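Local coordinates for CELL WALL surface anchor family protein (Streptococcus pneumoniae, PDB 2X9Z) that forms the repeating backbone subunit of the pneumococcal pilus, a surface fibre probably involved in adhesion, at residues 8-13 against 33-38. The protein carries 1 engineered substitution. Sequence-based numbering, arbitrary orientation.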
loop_
_atom_site.group_PDB
_atom_site.type_symbol
_atom_site.label_atom_id
_atom_site.label_comp_id
_atom_site.label_asym_id
_atom_site.label_seq_id
_atom_site.Cartn_x
_atom_site.Cartn_y
_atom_site.Cartn_z
ATOM N N ASP A 8 -1.419 9.283 8.040
ATOM C CA ASP A 8 -0.816 10.600 8.198
ATOM C C ASP A 8 0.326 10.517 9.202
ATOM O O ASP A 8 0.667 9.437 9.688
ATOM C CB ASP A 8 -1.883 11.607 8.665
ATOM C CG ASP A 8 -1.639 13.024 8.150
ATOM O OD1 ASP A 8 -0.471 13.408 7.917
ATOM O OD2 ASP A 8 -2.635 13.759 7.979
ATOM N N PHE A 9 0.920 11.659 9.500
ATOM C CA PHE A 9 1.930 11.712 10.545
ATOM C C PHE A 9 1.282 11.508 11.910
ATOM O O PHE A 9 0.060 11.614 12.051
ATOM C CB PHE A 9 2.679 13.042 10.473
ATOM C CG PHE A 9 3.290 13.299 9.129
ATOM C CD1 PHE A 9 2.862 14.356 8.338
ATOM C CD2 PHE A 9 4.274 12.455 8.638
ATOM C CE1 PHE A 9 3.417 14.569 7.086
ATOM C CE2 PHE A 9 4.838 12.673 7.392
ATOM C CZ PHE A 9 4.402 13.733 6.613
ATOM N N LYS A 10 2.103 11.185 12.904
ATOM C CA LYS A 10 1.627 10.933 14.263
ATOM C C LYS A 10 0.641 11.999 14.745
ATOM O O LYS A 10 0.923 13.200 14.669
ATOM C CB LYS A 10 2.814 10.834 15.228
ATOM C CG LYS A 10 2.427 10.732 16.693
ATOM C CD LYS A 10 3.657 10.461 17.546
ATOM C CE LYS A 10 3.293 10.249 19.004
ATOM N NZ LYS A 10 2.710 11.478 19.607
ATOM N N GLY A 11 -0.520 11.552 15.224
ATOM C CA GLY A 11 -1.509 12.444 15.804
ATOM C C GLY A 11 -2.466 13.091 14.818
ATOM O O GLY A 11 -3.362 13.832 15.222
ATOM N N LYS A 12 -2.288 12.818 13.529
ATOM C CA LYS A 12 -3.031 13.546 12.503
ATOM C C LYS A 12 -3.968 12.691 11.655
ATOM O O LYS A 12 -4.775 13.232 10.900
ATOM C CB LYS A 12 -2.061 14.307 11.598
ATOM C CG LYS A 12 -1.240 15.373 12.317
ATOM C CD LYS A 12 -0.357 16.138 11.333
ATOM C CE LYS A 12 0.165 17.448 11.921
ATOM N NZ LYS A 12 1.173 17.240 12.993
ATOM N N ALA A 13 -3.879 11.367 11.773
ATOM C CA ALA A 13 -4.740 10.499 10.972
ATOM C C ALA A 13 -6.173 10.508 11.497
ATOM O O ALA A 13 -6.404 10.473 12.702
ATOM C CB ALA A 13 -4.196 9.084 10.934
ATOM N N VAL A 33 13.732 11.617 12.180
ATOM C CA VAL A 33 12.881 10.455 12.384
ATOM C C VAL A 33 11.431 10.899 12.260
ATOM O O VAL A 33 10.933 11.667 13.081
ATOM C CB VAL A 33 13.135 9.796 13.757
ATOM C CG1 VAL A 33 12.139 8.666 13.990
ATOM C CG2 VAL A 33 14.564 9.281 13.839
ATOM N N VAL A 34 10.766 10.423 11.213
ATOM C CA VAL A 34 9.412 10.854 10.892
ATOM C C VAL A 34 8.425 9.796 11.386
ATOM O O VAL A 34 8.531 8.626 11.021
ATOM C CB VAL A 34 9.254 11.053 9.366
ATOM C CG1 VAL A 34 7.863 11.574 9.033
ATOM C CG2 VAL A 34 10.337 12.003 8.837
ATOM N N GLU A 35 7.471 10.208 12.215
ATOM C CA GLU A 35 6.531 9.275 12.826
ATOM C C GLU A 35 5.217 9.231 12.060
ATOM O O GLU A 35 4.633 10.272 11.740
ATOM C CB GLU A 35 6.280 9.658 14.281
ATOM C CG GLU A 35 7.529 9.561 15.142
ATOM C CD GLU A 35 7.307 10.088 16.538
ATOM O OE1 GLU A 35 7.233 11.326 16.697
ATOM O OE2 GLU A 35 7.207 9.267 17.470
ATOM N N TYR A 36 4.752 8.012 11.790
ATOM C CA TYR A 36 3.562 7.767 10.990
ATOM C C TYR A 36 2.500 6.992 11.752
ATOM O O TYR A 36 2.795 6.257 12.694
ATOM C CB TYR A 36 3.930 6.942 9.760
ATOM C CG TYR A 36 4.668 7.706 8.682
ATOM C CD1 TYR A 36 6.058 7.778 8.668
ATOM C CD2 TYR A 36 3.974 8.349 7.675
ATOM C CE1 TYR A 36 6.728 8.473 7.674
ATOM C CE2 TYR A 36 4.630 9.031 6.685
ATOM C CZ TYR A 36 6.002 9.093 6.681
ATOM O OH TYR A 36 6.635 9.796 5.679
ATOM N N GLU A 37 1.261 7.133 11.301
ATOM C CA GLU A 37 0.184 6.301 11.809
ATOM C C GLU A 37 -0.839 6.001 10.718
ATOM O O GLU A 37 -1.101 6.830 9.831
ATOM C CB GLU A 37 -0.486 6.952 13.017
ATOM C CG GLU A 37 -1.208 8.238 12.700
ATOM C CD GLU A 37 -1.757 8.915 13.940
ATOM O OE1 GLU A 37 -2.778 9.615 13.826
ATOM O OE2 GLU A 37 -1.163 8.750 15.027
ATOM N N ILE A 38 -1.398 4.798 10.786
ATOM C CA ILE A 38 -2.466 4.365 9.901
ATOM C C ILE A 38 -3.635 4.021 10.819
ATOM O O ILE A 38 -3.492 3.200 11.728
ATOM C CB ILE A 38 -2.058 3.094 9.120
ATOM C CG1 ILE A 38 -0.748 3.310 8.350
ATOM C CG2 ILE A 38 -3.190 2.636 8.207
ATOM C CD1 ILE A 38 -0.125 2.019 7.897
HETATM O O HOH W 1 -4.837 10.455 14.975
#
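An edge strand ends in a type II beta turn, and a glutamate of the neighbouring antiparallel strand binds backbone N-H groups in and just after that turn. Asp8 and Glu37 form a hydrogen-bonded pair: Glu37 N gives a nearly straight bond to Asp8 O (2.9 Å), returned by Asp8 N to Glu37 O. Two residues on, Lys10 N reaches Glu35 O at 2.9 Å, but from above the carbonyl plane. The turn from Phe9 to Lys12 closes through Lys12 N to Phe9 O, with Gly11 at positive phi in its third position.

Glu37 takes the crowded first torsion, CG between backbone N and carbonyl carbon (chi1 66°), and from there runs extended to the turn. Its OE2 accepts Gly11 N at 2.9 Å, from above the carboxylate plane and almost straight (176°), while OE1 turns its anti lone pair to Ala13 N (2.9 Å). A water bridges OE1 and Ala13 O, and Ala13 CB rests against Glu37 CG. These N-H donors would favour the ionised carboxylate.

On the other side of the sheet, Phe9 and Tyr36 lie side by side, their planes inclined at 46°: Phe9 CD2 sits over one Tyr36 face, offset toward the rim, and Phe9 CE2 meets Tyr36 CE2 (3.7 Å) and Val34 CG1 (3.6 Å). Glu35 O meets the Phe9 ring edge in plane.

Strand 33-42 pairs onward with strand 110-120, where Tyr116 packs nearly parallel to the Tyr36 ring; Val258 of the second sheet touches both Phe9 and Tyr36, consistent with their projecting between the sheets of a Cna-B-like beta sandwich.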